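Local coordinates for phosphonopyruvate hydrolase (Variovorax sp., PDB 2HJP), which hydrolyses the carbon-phosphorus bond of phosphonopyruvate to give pyruvate and phosphate, using a divalent metal ion such as magnesium, at the interface of chains A and B. Numbering follows the deposited sequence. Chains: chain A/B, Phosphonopyruvate hydrolase.

The interface of chains A and B. Residues chain A 87-88, 91, 114-115; chain B 114-116.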
ATOM      1  N   GLY A  87       7.785  10.195  14.914  1.00 24.72           N
ATOM      2  CA  GLY A  87       7.338  11.547  15.186  1.00 22.34           C
ATOM      3  C   GLY A  87       7.340  11.801  16.675  1.00 22.71           C
ATOM      4  O   GLY A  87       8.094  11.149  17.399  1.00 22.24           O
ATOM      5  N   ASN A  88       6.517  12.726  17.146  1.00 20.15           N
ATOM      6  CA  ASN A  88       6.519  13.021  18.561  1.00 19.69           C
ATOM      7  C   ASN A  88       5.423  12.190  19.249  1.00 18.60           C
ATOM      8  O   ASN A  88       4.807  11.327  18.653  1.00 20.07           O
ATOM      9  CB  ASN A  88       6.266  14.528  18.785  1.00 17.95           C
ATOM     10  CG  ASN A  88       4.945  15.002  18.177  1.00 19.09           C
ATOM     11  OD1 ASN A  88       4.009  14.204  17.927  1.00 17.85           O
ATOM     12  ND2 ASN A  88       4.860  16.307  17.920  1.00 18.92           N
ATOM     13  N   ASN A  91       2.257  11.578  17.255  1.00 16.44           N
ATOM     14  CA  ASN A  91       2.353  10.545  16.224  1.00 18.64           C
ATOM     15  C   ASN A  91       2.302   9.194  16.937  1.00 17.44           C
ATOM     16  O   ASN A  91       1.619   8.314  16.484  1.00 19.54           O
ATOM     17  CB  ASN A  91       3.680  10.667  15.444  1.00 18.45           C
ATOM     18  CG  ASN A  91       3.742  11.928  14.643  1.00 22.79           C
ATOM     19  OD1 ASN A  91       3.092  12.023  13.585  1.00 26.98           O
ATOM     20  ND2 ASN A  91       4.464  12.922  15.128  1.00 21.61           N
ATOM     21  N   PHE A 114      14.834  12.700  16.397  1.00 33.29           N
ATOM     22  CA  PHE A 114      14.504  12.374  15.031  1.00 34.58           C
ATOM     23  C   PHE A 114      13.865  13.591  14.434  1.00 33.74           C
ATOM     24  O   PHE A 114      12.994  14.163  15.030  1.00 32.96           O
ATOM     25  CB  PHE A 114      13.494  11.243  14.965  1.00 37.07           C
ATOM     26  CG  PHE A 114      12.797  11.171  13.652  1.00 41.79           C
ATOM     27  CD1 PHE A 114      13.473  10.677  12.536  1.00 42.57           C
ATOM     28  CD2 PHE A 114      11.533  11.776  13.490  1.00 42.74           C
ATOM     29  CE1 PHE A 114      12.932  10.792  11.265  1.00 44.68           C
ATOM     30  CE2 PHE A 114      10.961  11.906  12.236  1.00 44.99           C
ATOM     31  CZ  PHE A 114      11.651  11.421  11.103  1.00 45.13           C
ATOM     32  N   PRO A 115      14.277  13.980  13.234  1.00 34.12           N
ATOM     33  CA  PRO A 115      15.319  13.334  12.434  1.00 34.86           C
ATOM     34  C   PRO A 115      16.694  13.697  12.939  1.00 37.26           C
ATOM     35  O   PRO A 115      16.850  14.622  13.742  1.00 34.69           O
ATOM     36  CB  PRO A 115      15.095  13.903  11.038  1.00 35.35           C
ATOM     37  CG  PRO A 115      14.473  15.306  11.330  1.00 34.41           C
ATOM     38  CD  PRO A 115      13.536  15.001  12.460  1.00 33.28           C
TER
ATOM     39  N   PHE B 114      10.118  19.784  12.506  1.00 33.29           N
ATOM     40  CA  PHE B 114       9.290  18.603  12.531  1.00 34.58           C
ATOM     41  C   PHE B 114      10.055  17.549  13.274  1.00 33.74           C
ATOM     42  O   PHE B 114      11.205  17.341  13.002  1.00 32.96           O
ATOM     43  CB  PHE B 114       9.032  18.083  11.129  1.00 37.07           C
ATOM     44  CG  PHE B 114       8.585  16.664  11.115  1.00 41.79           C
ATOM     45  CD1 PHE B 114       7.284  16.345  11.508  1.00 42.57           C
ATOM     46  CD2 PHE B 114       9.519  15.631  10.896  1.00 42.74           C
ATOM     47  CE1 PHE B 114       6.901  15.028  11.710  1.00 44.68           C
ATOM     48  CE2 PHE B 114       9.172  14.304  11.085  1.00 44.99           C
ATOM     49  CZ  PHE B 114       7.860  13.980  11.499  1.00 45.13           C
ATOM     50  N   PRO B 115       9.410  16.856  14.204  1.00 34.12           N
ATOM     51  CA  PRO B 115       8.008  17.034  14.587  1.00 34.86           C
ATOM     52  C   PRO B 115       7.838  18.240  15.478  1.00 37.26           C
ATOM     53  O   PRO B 115       8.817  18.792  15.990  1.00 34.69           O
ATOM     54  CB  PRO B 115       7.687  15.756  15.352  1.00 35.35           C
ATOM     55  CG  PRO B 115       9.073  15.348  15.946  1.00 34.41           C
ATOM     56  CD  PRO B 115       9.997  15.636  14.801  1.00 33.28           C
ATOM     57  N   LYS B 116       6.584  18.636  15.675  1.00 39.57           N
ATOM     58  CA  LYS B 116       6.263  19.760  16.540  1.00 41.92           C
ATOM     59  C   LYS B 116       6.796  19.543  17.969  1.00 43.21           C
ATOM     60  O   LYS B 116       6.764  18.425  18.553  1.00 41.96           O
ATOM     61  CB  LYS B 116       4.739  19.985  16.562  1.00 42.69           C
ATOM     62  CG  LYS B 116       4.251  20.892  17.714  1.00 44.64           C
ATOM     63  CD  LYS B 116       3.094  21.839  17.332  1.00 45.17           C
ATOM     64  CE  LYS B 116       1.713  21.372  17.777  1.00 45.80           C
ATOM     65  NZ  LYS B 116       0.665  22.486  17.773  1.00 47.01           N
TER
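A:Phe114 and B:Phe114 meet at the two-fold axis of the interface, ring edge against ring edge, with CE2 of A:Phe114 3.2 Å from CE2 of B:Phe114. Each ring holds the CZ of the other in its own plane, so the contact is made at the rims rather than by stacked faces. One face of each ring is occupied from within its own chain: the CD of A:Pro115 lies 3.9 Å above the ring centre of A:Phe114, an arrangement that the cis peptide between them is likely to favour, and chain B repeats it. Across the axis the CD of B:Pro115 reaches the carbonyl O of A:Phe114 at 3.3 Å. This is the tightly packed part of the patch.

Farther from the axis the packing loosens. B:Pro115 lies against A:Gly87 and A:Asn88, its CG 4.0 Å from the C of A:Gly87, while A:Asn91 adds only a slight contact. The polar link here is a bond from ND2 of A:Asn88 to the backbone O of B:Lys116 at 2.9 Å, nearly straight (165° at H), with the acceptor in the amide plane. The other end of that amide, OD1, accepts from the backbone N of A:Asn91, which fixes its flip. A chi1 of 58° sets CG between the backbone N and the carbonyl carbon, and from there the amide points ND2 at chain B while OD1 turns to the start of its own helix. A leucine here would probably leave the B:Lys116 carbonyl without this donor and the A:Asn91 amide N without its side-chain cap.

In the fold, A:Asn88 immediately precedes helix 89-102 and caps its first turn, whereas the Phe-Pro segment lies in the loop following strand 106-110; the centre of the contact is about 16 Å from A:Asp54, the probable nucleophile.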